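Local coordinates for transcriptional activator PlcR protein (Bacillus thuringiensis, PDB 3U3W), which activates transcription of virulence genes as a quorum-sensing regulator, binding DNA through a helix-turn-helix domain once its TPR-like domain has taken up the signal peptide PapR, at residues A[113-117]-A[153-157]; A[134-139]-A[160-165]; A[171-175]-A[205-209]; A[178-182]-A[198-202]; A[240-244]-A[278-282]. All blocks are in the same frame, centred on the assembly; numbering follows the deposited sequence.

Contact 1: A[113-117]-A[153-157]; sequences QFLQW and QNLYI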
# COMPACT_ATOMS: atom_id res chain seq x y z
N GLN A 113 -15.61 9.81 -13.49
CA GLN A 113 -15.45 10.77 -12.40
C GLN A 113 -13.99 11.07 -12.08
O GLN A 113 -13.63 12.22 -11.85
CB GLN A 113 -16.16 10.28 -11.15
CG GLN A 113 -16.30 11.36 -10.11
CD GLN A 113 -16.70 10.79 -8.78
OE1 GLN A 113 -16.06 9.86 -8.30
NE2 GLN A 113 -17.77 11.31 -8.19
N PHE A 114 -13.17 10.02 -12.09
CA PHE A 114 -11.74 10.19 -11.89
C PHE A 114 -11.12 11.09 -12.98
O PHE A 114 -10.35 12.00 -12.69
CB PHE A 114 -11.04 8.82 -11.86
CG PHE A 114 -9.55 8.93 -11.92
CD1 PHE A 114 -8.81 9.08 -10.76
CD2 PHE A 114 -8.90 8.95 -13.13
CE1 PHE A 114 -7.44 9.21 -10.81
CE2 PHE A 114 -7.52 9.08 -13.20
CZ PHE A 114 -6.79 9.21 -12.04
N LEU A 115 -11.46 10.83 -14.24
CA LEU A 115 -10.97 11.65 -15.36
C LEU A 115 -11.36 13.14 -15.22
O LEU A 115 -10.52 14.03 -15.37
CB LEU A 115 -11.49 11.11 -16.69
CG LEU A 115 -11.17 9.67 -17.08
CD1 LEU A 115 -12.04 9.28 -18.28
CD2 LEU A 115 -9.67 9.46 -17.36
N GLN A 116 -12.63 13.37 -14.94
CA GLN A 116 -13.17 14.72 -14.78
C GLN A 116 -12.53 15.48 -13.62
O GLN A 116 -12.10 16.62 -13.79
CB GLN A 116 -14.70 14.68 -14.62
CG GLN A 116 -15.41 14.15 -15.87
CD GLN A 116 -16.90 14.43 -15.88
OE1 GLN A 116 -17.66 13.85 -15.09
NE2 GLN A 116 -17.33 15.32 -16.77
N TRP A 117 -12.47 14.83 -12.45
CA TRP A 117 -11.73 15.36 -11.30
C TRP A 117 -10.34 15.81 -11.74
O TRP A 117 -9.98 16.97 -11.58
CB TRP A 117 -11.69 14.33 -10.15
CG TRP A 117 -10.56 14.46 -9.16
CD1 TRP A 117 -10.02 15.62 -8.66
CD2 TRP A 117 -9.81 13.39 -8.57
NE1 TRP A 117 -8.99 15.33 -7.79
CE2 TRP A 117 -8.84 13.97 -7.73
CE3 TRP A 117 -9.87 12.00 -8.67
CZ2 TRP A 117 -7.93 13.21 -7.00
CZ3 TRP A 117 -8.97 11.24 -7.93
CH2 TRP A 117 -8.01 11.85 -7.12
N GLN A 153 -12.32 8.11 -3.30
CA GLN A 153 -12.36 9.07 -4.41
C GLN A 153 -13.05 10.41 -4.09
O GLN A 153 -12.52 11.46 -4.40
CB GLN A 153 -12.97 8.42 -5.65
CG GLN A 153 -12.86 9.27 -6.89
CD GLN A 153 -12.81 8.44 -8.16
OE1 GLN A 153 -11.75 7.89 -8.52
NE2 GLN A 153 -13.94 8.33 -8.84
N ASN A 154 -14.23 10.36 -3.47
CA ASN A 154 -14.88 11.57 -2.97
C ASN A 154 -14.02 12.39 -2.01
O ASN A 154 -14.04 13.63 -2.04
CB ASN A 154 -16.23 11.25 -2.30
CG ASN A 154 -17.25 10.75 -3.27
OD1 ASN A 154 -17.17 11.00 -4.46
ND2 ASN A 154 -18.23 10.01 -2.76
N LEU A 155 -13.27 11.71 -1.14
CA LEU A 155 -12.38 12.40 -0.22
C LEU A 155 -11.27 13.10 -0.99
O LEU A 155 -10.89 14.22 -0.68
CB LEU A 155 -11.83 11.46 0.86
CG LEU A 155 -12.92 10.88 1.77
CD1 LEU A 155 -12.34 10.03 2.88
CD2 LEU A 155 -13.78 11.97 2.37
N TYR A 156 -10.77 12.45 -2.04
CA TYR A 156 -9.74 13.05 -2.88
C TYR A 156 -10.26 14.33 -3.56
O TYR A 156 -9.55 15.33 -3.66
CB TYR A 156 -9.27 12.07 -3.94
CG TYR A 156 -8.69 10.78 -3.41
CD1 TYR A 156 -8.16 10.70 -2.13
CD2 TYR A 156 -8.67 9.62 -4.20
CE1 TYR A 156 -7.62 9.51 -1.65
CE2 TYR A 156 -8.15 8.44 -3.74
CZ TYR A 156 -7.61 8.38 -2.45
OH TYR A 156 -7.08 7.21 -1.97
N ILE A 157 -11.51 14.29 -4.00
CA ILE A 157 -12.16 15.46 -4.59
C ILE A 157 -12.36 16.59 -3.54
O ILE A 157 -12.11 17.77 -3.82
CB ILE A 157 -13.48 15.04 -5.30
CG1 ILE A 157 -13.15 14.14 -6.50
CG2 ILE A 157 -14.27 16.27 -5.78
CD1 ILE A 157 -14.34 13.41 -7.09
O HOH W 1 -19.61 11.31 -5.82
O HOH W 2 -16.51 8.04 -5.96
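The Trp117 indole is covered on one face by Ile157, whose CG1 sits 4.0 Å from the centroid of the Trp117 five-membered ring and 22° off its normal, a CH-pi contact. Farther along the indole, Trp117 CH2 meets Tyr156 CB at 3.4 Å, and the Trp117 and Tyr156 rings lie obliquely to each other. At the edge of the Phe114 ring, near its plane, lies Gln153 OE1, which also approaches Phe114 CB. These groups join two helices that run in nearly the same direction, their axes 12° apart, in the TPR-like superhelical domain. Trp117 also packs on the backbone of the bound peptide, so this contact lies beside the peptide site. Tyr156 directs its hydroxyl elsewhere, to Asn191. Beside the rings the extended side chains of Gln113 and Gln153 run alongside each other, pointing opposite ways, with their amides turned 64° apart. Gln153 NE2 is also bonded to the Glu110 carbonyl, which fixes the rotation of its amide. A water joins Gln113 NE2 to Asn154 OD1, while Gln153 NE2 donates to a lone pair of Gln113 OE1 over 2.7 Å.

Contact 2: A[134-139]-A[160-165]; sequences CILELK and AIANIY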
# COMPACT_ATOMS: atom_id res chain seq x y z
N CYS A 134 -13.96 25.83 -11.17
CA CYS A 134 -13.38 24.55 -10.77
C CYS A 134 -14.09 23.94 -9.55
O CYS A 134 -14.53 22.79 -9.57
CB CYS A 134 -11.89 24.71 -10.51
SG CYS A 134 -11.02 23.16 -10.29
N ILE A 135 -14.22 24.73 -8.49
CA ILE A 135 -14.88 24.27 -7.27
C ILE A 135 -16.32 23.80 -7.52
O ILE A 135 -16.74 22.75 -7.03
CB ILE A 135 -14.89 25.37 -6.19
CG1 ILE A 135 -13.49 25.53 -5.60
CG2 ILE A 135 -15.91 25.04 -5.10
CD1 ILE A 135 -13.37 26.68 -4.67
N LEU A 136 -17.07 24.59 -8.30
CA LEU A 136 -18.45 24.23 -8.60
C LEU A 136 -18.55 22.92 -9.39
O LEU A 136 -19.46 22.13 -9.17
CB LEU A 136 -19.15 25.36 -9.35
CG LEU A 136 -19.51 26.59 -8.49
CD1 LEU A 136 -19.92 27.79 -9.35
CD2 LEU A 136 -20.60 26.25 -7.47
N GLU A 137 -17.63 22.70 -10.31
CA GLU A 137 -17.62 21.46 -11.07
C GLU A 137 -17.25 20.28 -10.17
O GLU A 137 -17.87 19.21 -10.23
CB GLU A 137 -16.66 21.56 -12.26
CG GLU A 137 -17.16 22.49 -13.36
CD GLU A 137 -18.61 22.22 -13.75
OE1 GLU A 137 -18.99 21.04 -13.94
OE2 GLU A 137 -19.38 23.20 -13.87
N LEU A 138 -16.25 20.48 -9.32
CA LEU A 138 -15.88 19.47 -8.34
C LEU A 138 -17.03 19.10 -7.41
O LEU A 138 -17.31 17.93 -7.19
CB LEU A 138 -14.65 19.92 -7.55
CG LEU A 138 -13.42 19.89 -8.43
CD1 LEU A 138 -12.20 20.35 -7.66
CD2 LEU A 138 -13.24 18.47 -8.94
N LYS A 139 -17.72 20.11 -6.88
CA LYS A 139 -18.87 19.87 -6.02
C LYS A 139 -19.95 19.04 -6.72
O LYS A 139 -20.68 18.29 -6.08
CB LYS A 139 -19.45 21.18 -5.47
CG LYS A 139 -18.63 21.74 -4.31
CD LYS A 139 -19.16 23.07 -3.79
CE LYS A 139 -18.58 23.34 -2.40
NZ LYS A 139 -18.81 24.72 -1.91
N ALA A 160 -8.99 18.34 -3.06
CA ALA A 160 -8.81 19.35 -4.13
C ALA A 160 -9.64 20.63 -3.88
O ALA A 160 -9.11 21.73 -3.92
CB ALA A 160 -9.13 18.76 -5.51
N ILE A 161 -10.92 20.46 -3.59
CA ILE A 161 -11.76 21.59 -3.24
C ILE A 161 -11.15 22.42 -2.09
O ILE A 161 -11.06 23.64 -2.18
CB ILE A 161 -13.19 21.15 -2.88
CG1 ILE A 161 -13.92 20.63 -4.13
CG2 ILE A 161 -13.95 22.30 -2.25
CD1 ILE A 161 -15.24 19.90 -3.84
N ALA A 162 -10.71 21.74 -1.03
CA ALA A 162 -10.13 22.44 0.12
C ALA A 162 -8.83 23.19 -0.22
O ALA A 162 -8.58 24.29 0.29
CB ALA A 162 -9.91 21.47 1.26
N ASN A 163 -8.00 22.59 -1.08
CA ASN A 163 -6.77 23.22 -1.56
C ASN A 163 -7.06 24.52 -2.31
O ASN A 163 -6.30 25.47 -2.23
CB ASN A 163 -6.02 22.29 -2.53
CG ASN A 163 -5.28 21.16 -1.82
OD1 ASN A 163 -5.12 21.17 -0.60
ND2 ASN A 163 -4.81 20.19 -2.59
N ILE A 164 -8.14 24.52 -3.08
CA ILE A 164 -8.43 25.63 -3.96
C ILE A 164 -9.00 26.81 -3.18
O ILE A 164 -8.59 27.95 -3.40
CB ILE A 164 -9.35 25.21 -5.12
CG1 ILE A 164 -8.62 24.19 -6.00
CG2 ILE A 164 -9.78 26.43 -5.94
CD1 ILE A 164 -9.50 23.54 -7.04
N TYR A 165 -9.92 26.53 -2.26
CA TYR A 165 -10.36 27.53 -1.27
C TYR A 165 -9.14 28.13 -0.60
O TYR A 165 -9.00 29.36 -0.48
CB TYR A 165 -11.25 26.91 -0.20
CG TYR A 165 -12.71 26.76 -0.57
CD1 TYR A 165 -13.40 27.78 -1.20
CD2 TYR A 165 -13.41 25.57 -0.28
CE1 TYR A 165 -14.74 27.65 -1.54
CE2 TYR A 165 -14.74 25.43 -0.62
CZ TYR A 165 -15.41 26.47 -1.25
OH TYR A 165 -16.74 26.35 -1.58
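Ala160 meets Leu138 across two antiparallel helices, CB to Leu138 CD1 at 4.1 Å, where the axes of the short segments lie 9.9 Å apart at 161°. One residue on, Ile161 slides alongside Leu138 in the opposite direction, its CG1 3.6 Å from Leu138 CB, while its CD1 turns to the aliphatic start of Lys139. Ile164, a turn later, splits its two branches: CG2 rests against the end of Ile135, and CD1 reaches Cys134 SG at 3.6 Å. Tyr165 finishes the segment. With its CG anti to the carbonyl carbon (chi1 -83°), its ring swings back across Ile135, whose CD1 lies over one face, 3.8 Å from the Tyr165 ring centroid, in a CH-pi contact. At the edge of the same ring, Lys139 arrives as an extended chain and NZ donates to Tyr165 OH at 2.7 Å, a polar border to an otherwise apolar seam. The pairing is that of packed antiparallel helices in a TPR-like repeat array. Helix 109-125 covers it beside Ala160 and Cys134, helix 171-187 packs on Ile161 and Ala162, and aromatic side-chain packing from the bound peptide reaches Ala160, Asn163 and Ile164.

Contact 3: A[171-175]-A[205-209]; sequences LKKGI and ALYLD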
# COMPACT_ATOMS: atom_id res chain seq x y z
N LEU A 171 -9.19 30.82 3.58
CA LEU A 171 -8.55 30.00 4.60
C LEU A 171 -9.54 29.31 5.54
O LEU A 171 -9.46 28.11 5.77
CB LEU A 171 -7.53 30.82 5.38
CG LEU A 171 -6.37 31.26 4.48
CD1 LEU A 171 -5.39 32.12 5.22
CD2 LEU A 171 -5.68 30.02 3.92
N LYS A 172 -10.50 30.06 6.06
CA LYS A 172 -11.44 29.46 6.99
C LYS A 172 -12.21 28.31 6.32
O LYS A 172 -12.38 27.24 6.90
CB LYS A 172 -12.41 30.50 7.55
CG LYS A 172 -13.39 29.92 8.55
CD LYS A 172 -14.65 30.77 8.68
CE LYS A 172 -15.35 30.51 10.00
NZ LYS A 172 -14.50 30.89 11.18
N LYS A 173 -12.68 28.53 5.11
CA LYS A 173 -13.44 27.49 4.45
C LYS A 173 -12.53 26.28 4.17
O LYS A 173 -12.95 25.13 4.32
CB LYS A 173 -14.07 28.02 3.17
CG LYS A 173 -15.59 27.87 3.10
CD LYS A 173 -16.14 28.61 1.88
CE LYS A 173 -17.66 28.75 1.90
NZ LYS A 173 -18.16 29.63 0.79
N GLY A 174 -11.28 26.54 3.80
CA GLY A 174 -10.36 25.48 3.47
C GLY A 174 -10.00 24.65 4.69
O GLY A 174 -10.09 23.42 4.68
N ILE A 175 -9.61 25.35 5.75
CA ILE A 175 -9.28 24.72 7.02
C ILE A 175 -10.43 23.86 7.57
O ILE A 175 -10.22 22.74 8.02
CB ILE A 175 -8.77 25.75 8.04
CG1 ILE A 175 -7.33 26.17 7.66
CG2 ILE A 175 -8.86 25.18 9.44
CD1 ILE A 175 -6.86 27.52 8.25
N ALA A 205 -2.32 25.60 4.83
CA ALA A 205 -3.42 26.51 5.11
C ALA A 205 -3.36 27.19 6.51
O ALA A 205 -3.59 28.39 6.63
CB ALA A 205 -4.77 25.79 4.91
N LEU A 206 -3.05 26.41 7.55
CA LEU A 206 -2.84 26.94 8.89
C LEU A 206 -1.72 27.97 8.89
O LEU A 206 -1.84 29.04 9.49
CB LEU A 206 -2.56 25.81 9.90
CG LEU A 206 -3.77 24.89 10.15
CD1 LEU A 206 -3.39 23.52 10.69
CD2 LEU A 206 -4.79 25.56 11.06
N TYR A 207 -0.63 27.64 8.19
CA TYR A 207 0.50 28.55 8.09
C TYR A 207 0.08 29.85 7.38
O TYR A 207 0.47 30.94 7.79
CB TYR A 207 1.65 27.88 7.34
CG TYR A 207 2.91 28.72 7.21
CD1 TYR A 207 2.99 29.78 6.29
CD2 TYR A 207 4.04 28.44 7.98
CE1 TYR A 207 4.15 30.53 6.16
CE2 TYR A 207 5.19 29.19 7.87
CZ TYR A 207 5.25 30.23 6.95
OH TYR A 207 6.41 30.96 6.84
N LEU A 208 -0.71 29.75 6.31
CA LEU A 208 -1.10 30.96 5.58
C LEU A 208 -1.99 31.85 6.46
O LEU A 208 -2.03 33.06 6.28
CB LEU A 208 -1.81 30.61 4.26
CG LEU A 208 -0.96 30.03 3.12
CD1 LEU A 208 -1.85 29.58 1.96
CD2 LEU A 208 0.11 31.03 2.63
N ASP A 209 -2.68 31.21 7.41
CA ASP A 209 -3.53 31.87 8.38
C ASP A 209 -2.75 32.30 9.64
O ASP A 209 -3.35 32.69 10.65
CB ASP A 209 -4.67 30.93 8.79
CG ASP A 209 -5.95 31.67 9.17
OD1 ASP A 209 -6.07 32.86 8.82
OD2 ASP A 209 -6.82 31.05 9.82
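Leu171 and Ile175, one turn apart at the start of helix 171-187, are the two bumps of this contact, and both push against the last turn of helix 192-208. The forked end of Leu171 straddles the place where that helix finishes. Its CD1 lies 3.6 Å from Asp209 N, at the first residue to leave helical backbone angles, and its CD2 settles 3.9 Å from Leu208 CB. The side chains of Leu171 and Leu208 cross at about a right angle, so the fork of the first fits beside the base of the second. Ile175 fills the next hollow, whose floor is the small side chain of Ala205: Ile175 CG1 stands 3.8 Å from Ala205 CB. Its CD1 continues toward a wall made by Leu206, with Leu206 CD2 4.0 Å away, and by the carboxylate of Asp209. With CG1 anti to the carbonyl carbon (chi1 -74°), Ile175 carries this longer branch into the hollow. Between the two bumps Gly174 presents only backbone, which also touches Ala162 and Tyr165 of helix 153-167. The helices are the antiparallel pair of a TPR-like hairpin, met here at its open end, and Leu208 also packs on an aromatic side chain of the bound peptide. Within these segments the contact is van der Waals, aliphatic carbons against a mix of apolar, backbone and carboxylate atoms. Asp209 lends carbon and carboxylate surface to Leu171 and Ile175 but spends its charge on a salt bridge with Arg211, which is consistent with fit of shape, more than polar pairing, governing how these segments meet.

Contact 4: A[178-182]-A[198-202]; sequences FEQIL and VRYNH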
# COMPACT_ATOMS: atom_id res chain seq x y z
N PHE A 178 -10.62 20.68 5.42
CA PHE A 178 -9.57 19.76 5.82
C PHE A 178 -9.93 18.99 7.09
O PHE A 178 -9.80 17.76 7.15
CB PHE A 178 -8.24 20.50 6.01
CG PHE A 178 -7.62 20.93 4.72
CD1 PHE A 178 -7.45 20.01 3.68
CD2 PHE A 178 -7.22 22.24 4.53
CE1 PHE A 178 -6.90 20.39 2.46
CE2 PHE A 178 -6.66 22.63 3.32
CZ PHE A 178 -6.50 21.69 2.28
N GLU A 179 -10.40 19.71 8.11
CA GLU A 179 -10.83 19.07 9.34
C GLU A 179 -11.95 18.06 9.08
O GLU A 179 -11.94 16.99 9.67
CB GLU A 179 -11.26 20.09 10.38
CG GLU A 179 -10.14 20.99 10.87
CD GLU A 179 -10.62 21.97 11.94
OE1 GLU A 179 -11.84 22.07 12.13
OE2 GLU A 179 -9.77 22.61 12.59
N GLN A 180 -12.90 18.37 8.20
CA GLN A 180 -13.95 17.41 7.89
C GLN A 180 -13.40 16.14 7.24
O GLN A 180 -13.90 15.05 7.52
CB GLN A 180 -15.00 17.99 6.94
CG GLN A 180 -16.13 18.76 7.56
CD GLN A 180 -16.95 19.46 6.47
OE1 GLN A 180 -17.06 20.70 6.47
NE2 GLN A 180 -17.49 18.68 5.53
N ILE A 181 -12.41 16.30 6.36
CA ILE A 181 -11.79 15.14 5.69
C ILE A 181 -11.07 14.22 6.68
O ILE A 181 -11.25 13.00 6.65
CB ILE A 181 -10.81 15.56 4.54
CG1 ILE A 181 -11.57 16.29 3.44
CG2 ILE A 181 -10.09 14.33 3.96
CD1 ILE A 181 -10.71 17.21 2.60
N LEU A 182 -10.26 14.80 7.56
CA LEU A 182 -9.57 14.02 8.59
C LEU A 182 -10.55 13.25 9.47
O LEU A 182 -10.25 12.13 9.90
CB LEU A 182 -8.68 14.91 9.45
CG LEU A 182 -7.53 15.53 8.64
CD1 LEU A 182 -6.79 16.60 9.43
CD2 LEU A 182 -6.58 14.45 8.13
N VAL A 198 -3.41 15.09 3.35
CA VAL A 198 -4.37 16.04 3.90
C VAL A 198 -3.75 16.87 5.02
O VAL A 198 -3.95 18.08 5.07
CB VAL A 198 -5.66 15.37 4.46
CG1 VAL A 198 -6.62 16.44 5.00
CG2 VAL A 198 -6.34 14.55 3.39
N ARG A 199 -3.02 16.24 5.93
CA ARG A 199 -2.37 17.00 7.01
C ARG A 199 -1.38 18.02 6.47
O ARG A 199 -1.23 19.12 7.02
CB ARG A 199 -1.71 16.10 8.04
CG ARG A 199 -2.70 15.29 8.84
CD ARG A 199 -2.04 14.60 10.03
NE ARG A 199 -3.03 13.77 10.71
CZ ARG A 199 -3.86 14.20 11.65
NH1 ARG A 199 -3.81 15.47 12.08
NH2 ARG A 199 -4.75 13.36 12.18
N TYR A 200 -0.73 17.67 5.36
CA TYR A 200 0.24 18.58 4.76
C TYR A 200 -0.43 19.83 4.20
O TYR A 200 0.07 20.94 4.38
CB TYR A 200 1.01 17.89 3.67
CG TYR A 200 1.93 18.79 2.89
CD1 TYR A 200 3.12 19.26 3.44
CD2 TYR A 200 1.61 19.17 1.59
CE1 TYR A 200 3.96 20.07 2.73
CE2 TYR A 200 2.46 19.99 0.86
CZ TYR A 200 3.63 20.43 1.43
OH TYR A 200 4.48 21.23 0.69
N ASN A 201 -1.55 19.62 3.50
CA ASN A 201 -2.26 20.71 2.84
C ASN A 201 -2.86 21.57 3.93
O ASN A 201 -2.76 22.79 3.89
CB ASN A 201 -3.36 20.17 1.91
CG ASN A 201 -2.80 19.51 0.64
OD1 ASN A 201 -1.74 19.89 0.13
ND2 ASN A 201 -3.54 18.52 0.12
N HIS A 202 -3.47 20.91 4.90
CA HIS A 202 -3.99 21.54 6.11
C HIS A 202 -2.91 22.39 6.79
O HIS A 202 -3.17 23.53 7.17
CB HIS A 202 -4.51 20.47 7.07
CG HIS A 202 -5.25 21.00 8.24
ND1 HIS A 202 -5.63 20.22 9.31
CD2 HIS A 202 -5.71 22.25 8.52
CE1 HIS A 202 -6.26 20.96 10.20
NE2 HIS A 202 -6.33 22.20 9.74
O HOH W 3 -7.51 23.39 12.34
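Phe178 lays its ring against the backbone of helix 192-208, with His202 N over the centre of one face and Asn201 C nearer the rim of that face. This is the tight part of the contact. The far end of the ring, CZ, presses on Asn201 CB at 3.5 Å, and Phe178 CD1 meets Val198 CG1 at 3.9 Å. The two methyls of Val198 meet different residues of the opposing helix: its CG1 lies 3.7 Å from Leu182 CD2, and its CG2 meets Ile181 CG2 at 3.8 Å. His202, its CG anti to the backbone N (chi1 -171°), folds its imidazole back over Phe178, whose CB sits above one face, 4.1 Å from the His202 ring centroid. The two rings themselves are slid apart and hardly overlap. Leu182 CD1 approaches His202 ND1, a buried nitrogen without a polar partner in the model. It also lies over one face of the Arg199 guanidinium, toward its rim; Arg199 forms a salt bridge with Asp195 and a hydrogen bond with Gln218. The looser, solvent side belongs to Glu179, which touches the imidazole through CG, while its carboxylate stays 4.5 Å from it, Glu179 OE2 to His202 NE2, and a water lies between them. On the far side, Asn201 bonds through ND2 to Asn159 and to the backbone of the bound peptide, so Phe178 packs against a residue that holds the signal. The segment axes run 10.0 Å apart at 162°, an antiparallel helix hairpin of the TPR-like array, consistent with peptide recognition on the concave side.

Contact 5: A[240-244]-A[278-282]; sequences YQRGE and ALVNK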
# COMPACT_ATOMS: atom_id res chain seq x y z
N TYR A 240 10.35 20.66 4.79
CA TYR A 240 10.43 22.03 4.31
C TYR A 240 9.41 22.86 5.11
O TYR A 240 9.75 23.87 5.73
CB TYR A 240 10.17 22.09 2.79
CG TYR A 240 10.14 23.51 2.25
CD1 TYR A 240 11.30 24.14 1.81
CD2 TYR A 240 8.94 24.23 2.19
CE1 TYR A 240 11.27 25.44 1.33
CE2 TYR A 240 8.91 25.53 1.70
CZ TYR A 240 10.07 26.13 1.28
OH TYR A 240 10.04 27.41 0.81
N GLN A 241 8.16 22.41 5.10
CA GLN A 241 7.12 23.06 5.87
C GLN A 241 7.48 23.23 7.35
O GLN A 241 7.14 24.24 7.97
CB GLN A 241 5.81 22.30 5.76
CG GLN A 241 4.66 23.11 6.28
CD GLN A 241 4.58 24.43 5.56
OE1 GLN A 241 4.57 24.47 4.33
NE2 GLN A 241 4.58 25.52 6.31
N ARG A 242 8.17 22.25 7.92
CA ARG A 242 8.51 22.30 9.33
C ARG A 242 9.62 23.34 9.53
O ARG A 242 9.60 24.08 10.50
CB ARG A 242 8.88 20.92 9.88
CG ARG A 242 10.32 20.73 10.30
CD ARG A 242 10.48 20.34 11.77
NE ARG A 242 9.97 19.02 12.13
CZ ARG A 242 10.72 17.93 12.30
NH1 ARG A 242 12.03 18.00 12.11
NH2 ARG A 242 10.16 16.75 12.65
N GLY A 243 10.55 23.42 8.59
CA GLY A 243 11.50 24.51 8.58
C GLY A 243 10.82 25.88 8.53
O GLY A 243 11.21 26.80 9.25
N GLU A 244 9.81 26.02 7.67
CA GLU A 244 9.02 27.25 7.59
C GLU A 244 8.42 27.60 8.96
O GLU A 244 8.51 28.73 9.42
CB GLU A 244 7.89 27.13 6.57
CG GLU A 244 8.33 26.94 5.13
CD GLU A 244 8.74 28.24 4.48
OE1 GLU A 244 7.86 28.92 3.90
OE2 GLU A 244 9.94 28.59 4.55
N ALA A 278 12.42 26.56 -4.15
CA ALA A 278 11.96 27.09 -2.88
C ALA A 278 13.07 27.12 -1.83
O ALA A 278 12.94 27.80 -0.81
CB ALA A 278 10.78 26.29 -2.37
N LEU A 279 14.15 26.40 -2.08
CA LEU A 279 15.19 26.24 -1.07
C LEU A 279 16.29 27.30 -1.14
O LEU A 279 17.25 27.23 -0.37
CB LEU A 279 15.78 24.84 -1.14
CG LEU A 279 14.94 23.77 -0.44
CD1 LEU A 279 15.40 22.39 -0.86
CD2 LEU A 279 15.03 23.95 1.07
N VAL A 280 16.14 28.26 -2.04
CA VAL A 280 17.10 29.36 -2.13
C VAL A 280 17.18 30.16 -0.83
O VAL A 280 16.16 30.53 -0.25
CB VAL A 280 16.77 30.32 -3.29
CG1 VAL A 280 16.96 29.62 -4.63
CG2 VAL A 280 15.35 30.86 -3.15
N ASN A 281 18.41 30.39 -0.37
CA ASN A 281 18.67 31.22 0.80
C ASN A 281 18.20 30.62 2.13
O ASN A 281 17.72 31.34 3.00
CB ASN A 281 18.07 32.62 0.61
CG ASN A 281 18.70 33.37 -0.56
OD1 ASN A 281 19.92 33.48 -0.66
ND2 ASN A 281 17.85 33.87 -1.45
N LYS A 282 18.33 29.30 2.27
CA LYS A 282 18.09 28.64 3.55
C LYS A 282 18.89 27.34 3.67
O LYS A 282 20.12 27.36 3.69
CB LYS A 282 16.59 28.38 3.79
CG LYS A 282 15.68 28.77 2.63
CD LYS A 282 14.23 28.80 3.07
CE LYS A 282 13.35 29.45 2.00
NZ LYS A 282 12.03 29.84 2.54
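Lys282, the last modelled residue, reaches back to Glu244 in a salt bridge, with Lys282 NZ 3.2 Å from Glu244 OE2. The ammonium comes to the syn side of the carboxylate, 29° out of its plane, and the two side chains cross at about a right angle. Glu244 bends at chi2 (-80°), which brings its carboxylate round to the lysine. The same oxygen, OE2, also receives Tyr260 OH and pairs with Arg247, so three donors converge on one acceptor and probably favour its charged form. A weak hydrogen bond follows, in which Tyr240 OH donates to the Ala278 carbonyl, 3.3 Å from Tyr240 OH to Ala278 O. Packing takes over beyond it. Ala278 CB lies 3.7 Å from Tyr240 CZ, and Leu279 CD2 comes to the ring edge, in its plane, 3.8 Å from Tyr240 CD1. A type II turn from Leu279 to Lys282 turns the chain so that Leu279 meets Tyr240 and Lys282 reaches Glu244. The contact joins the C-terminal segment to helix 235-248 of the TPR-like domain. Helix 253-269 backs it through Ala263, Tyr260 and Phe267, helix 192-208 reaches Glu244 through Tyr207, and the bound peptide packs on Tyr240 and Ala278.

How the contacts relate
From the N-terminal side, contact 1 joins helix 109-125 to helix 153-167 over the intervening helix 131-143. Contact 2 starts on that intervening helix and returns to helix 153-167, so the loops of contacts 1 and 2 cross, and the two touch where Ile157 meets the backbone of Leu138. The next hairpin, helices 171-187 and 192-208, is closed twice: contact 3 closes the outer loop, and contact 4 is nested within it. Asn163 and Ala162 of contact 2 abut Phe178 of contact 4. Contact 5 follows in series, closing the loop from helix 235-248 to the chain end, with Tyr207 bridging from contact 3 to Gln241 and Glu244.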